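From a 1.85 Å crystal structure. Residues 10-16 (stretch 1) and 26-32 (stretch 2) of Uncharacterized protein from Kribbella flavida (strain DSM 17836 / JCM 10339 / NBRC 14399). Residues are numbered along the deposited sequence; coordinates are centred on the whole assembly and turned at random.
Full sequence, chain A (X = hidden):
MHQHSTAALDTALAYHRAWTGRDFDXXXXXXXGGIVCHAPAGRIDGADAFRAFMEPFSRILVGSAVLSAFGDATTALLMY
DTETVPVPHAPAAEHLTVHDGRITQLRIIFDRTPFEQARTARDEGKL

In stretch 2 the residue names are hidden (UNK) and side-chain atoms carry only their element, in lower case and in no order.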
# COMPACT_ATOMS: atom_id res chain seq x y z
N ASP A 10 -8.73 15.57 4.67
CA ASP A 10 -8.08 16.71 5.33
C ASP A 10 -7.40 16.28 6.63
O ASP A 10 -6.26 16.67 6.92
CB ASP A 10 -9.11 17.80 5.65
CG ASP A 10 -9.61 18.54 4.40
OD1 ASP A 10 -8.95 18.45 3.32
OD2 ASP A 10 -10.64 19.24 4.54
N THR A 11 -8.09 15.44 7.43
CA THR A 11 -7.49 14.94 8.67
C THR A 11 -6.27 14.06 8.39
O THR A 11 -5.21 14.19 9.04
CB THR A 11 -8.55 14.17 9.46
OG1 THR A 11 -9.52 15.12 9.92
CG2 THR A 11 -7.94 13.44 10.64
N ALA A 12 -6.42 13.12 7.44
CA ALA A 12 -5.33 12.24 7.07
C ALA A 12 -4.10 13.02 6.65
O ALA A 12 -2.98 12.69 7.06
CB ALA A 12 -5.81 11.31 5.91
N LEU A 13 -4.27 14.03 5.75
CA LEU A 13 -3.10 14.80 5.29
C LEU A 13 -2.53 15.70 6.42
O LEU A 13 -1.32 15.94 6.45
CB LEU A 13 -3.47 15.65 4.08
CG LEU A 13 -3.82 14.82 2.82
CD1 LEU A 13 -4.33 15.77 1.70
CD2 LEU A 13 -2.56 14.08 2.37
N ALA A 14 -3.38 16.24 7.30
CA ALA A 14 -2.86 17.06 8.42
C ALA A 14 -2.01 16.22 9.36
O ALA A 14 -0.91 16.63 9.78
CB ALA A 14 -4.04 17.72 9.16
N TYR A 15 -2.50 15.00 9.67
CA TYR A 15 -1.76 13.99 10.42
C TYR A 15 -0.45 13.66 9.71
O TYR A 15 0.63 13.72 10.30
CB TYR A 15 -2.64 12.72 10.54
CG TYR A 15 -1.82 11.57 11.00
CD1 TYR A 15 -1.47 11.45 12.36
CD2 TYR A 15 -1.35 10.64 10.09
CE1 TYR A 15 -0.67 10.40 12.78
CE2 TYR A 15 -0.57 9.59 10.51
CZ TYR A 15 -0.21 9.52 11.85
OH TYR A 15 0.57 8.50 12.27
N HIS A 16 -0.53 13.38 8.41
CA HIS A 16 0.66 12.96 7.68
C HIS A 16 1.71 14.06 7.70
O HIS A 16 2.90 13.82 7.90
CB HIS A 16 0.25 12.64 6.24
CG HIS A 16 1.39 12.23 5.37
ND1 HIS A 16 1.95 10.97 5.43
CD2 HIS A 16 2.10 12.92 4.44
CE1 HIS A 16 2.94 10.90 4.55
NE2 HIS A 16 3.06 12.07 3.95
N UNK A 26 1.39 17.30 17.64
CA UNK A 26 0.37 17.78 16.71
C UNK A 26 -0.27 16.62 15.97
O UNK A 26 -1.51 16.55 15.85
c UNK A 26 0.97 18.79 15.72
c UNK A 26 -0.10 19.33 14.72
o UNK A 26 1.49 19.88 16.51
N UNK A 27 0.55 15.67 15.48
CA UNK A 27 0.00 14.51 14.78
C UNK A 27 -0.96 13.73 15.66
O UNK A 27 -2.04 13.31 15.19
c UNK A 27 1.15 13.59 14.30
N UNK A 28 -0.64 13.61 16.96
CA UNK A 28 -1.46 12.81 17.86
C UNK A 28 -2.78 13.48 18.18
O UNK A 28 -3.70 12.82 18.65
se UNK A 28 0.00 9.78 18.19
c UNK A 28 -0.68 12.50 19.15
c UNK A 28 0.49 11.52 18.92
c UNK A 28 -1.15 9.27 19.63
N UNK A 29 -2.88 14.79 17.94
CA UNK A 29 -4.19 15.43 18.01
C UNK A 29 -5.19 14.76 17.11
O UNK A 29 -6.40 14.93 17.31
c UNK A 29 -3.57 19.30 17.69
n UNK A 29 -1.67 22.25 18.62
c UNK A 29 -4.16 16.91 17.56
c UNK A 29 -3.38 17.89 18.36
n UNK A 29 -2.75 20.27 18.38
c UNK A 29 -2.44 21.46 17.90
n UNK A 29 -2.90 21.86 16.67
N UNK A 30 -4.72 14.16 16.01
CA UNK A 30 -5.62 13.61 15.03
C UNK A 30 -5.86 12.13 15.22
O UNK A 30 -6.49 11.52 14.36
c UNK A 30 -3.82 16.11 13.31
c UNK A 30 -4.91 15.29 13.30
n UNK A 30 -4.25 17.35 12.87
c UNK A 30 -5.06 13.85 13.64
n UNK A 30 -5.98 16.07 12.90
c UNK A 30 -5.55 17.30 12.63
N UNK A 31 -5.39 11.55 16.33
CA UNK A 31 -5.46 10.11 16.58
C UNK A 31 -6.47 9.84 17.69
O UNK A 31 -6.37 10.42 18.79
c UNK A 31 -3.10 9.72 15.79
c UNK A 31 -4.20 8.07 17.46
c UNK A 31 -4.08 9.57 16.98
N UNK A 32 -7.40 8.92 17.46
CA UNK A 32 -8.34 8.56 18.54
C UNK A 32 -7.65 7.78 19.66
O UNK A 32 -6.75 6.98 19.43
c UNK A 32 -9.49 7.73 17.99
O HOH W 1 -8.67 16.08 12.31

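Position 26 carries three side-chain atoms, a carbon that branches at once to one oxygen and one carbon. That is threonine. Thr 26 lies in the helix with its side chain out of contact with stretch 1, and its OG1 is hydrogen-bonded elsewhere in the structure.

Position 27 has a single side-chain carbon, 3.9 Å from Tyr 15 CD1, while its backbone O sits 3.4 Å from the same CD1, at the edge of the ring and near its plane. One carbon means alanine. The CA atoms of Tyr 15 and Ala 27 are 4.7 Å apart, the nearest CA pair across the contact.

Position 28 is an unbranched chain of two carbons, a selenium and a last carbon, and its CA-to-CB bond points away from stretch 1. It is selenomethionine, the labelled form of methionine; Met 28 makes no side-chain contact with stretch 1, but it opens a type I turn that runs to position 31.

Position 29 extends three carbons, a nitrogen, then a carbon bearing two more nitrogens: a guanidinium, hence arginine. Arg 29 is exposed, and its side chain stays out of contact with stretch 1.

Position 30 shows one carbon leading to a five-membered ring of three carbons and two nitrogens. A ring carbon lies 4.0 Å from Tyr 15 N, which sits over one ring face; one ring nitrogen is 3.7 Å from Ala 14 CB and the other 4.0 Å from Thr 11 CG2. This is histidine. Water 1 joins His 30 ND1, at 2.8 Å, to Thr 11 OG1, at 2.7 Å.

Position 31 has three carbons, one carrying two, and one of the pair lies 3.9 Å from Tyr 15 CE1. It is valine, and Val 31 N closes the turn on Met 28 O at 3.1 Å.

Position 32 offers one carbon, out of reach of stretch 1: alanine. Ala 32 continues the strand, beyond contact.

No direct hydrogen bond crosses this contact, so packing and one bridging water carry it. Tyr 15 spans Ala 27, His 30 and Val 31, while the His 30 ring has Tyr 15 N over one face and meets Thr 11 CG2 and Ala 14 CB obliquely; Thr 11 lies about one helical turn before the adjacent pair Ala 14 and Tyr 15. The rule to read is close CA atoms at a small residue, a turn that presents a flat ring, and one water linking Thr 11 OG1 and His 30 ND1.

Stretch 2 26-32: TAMRHVA
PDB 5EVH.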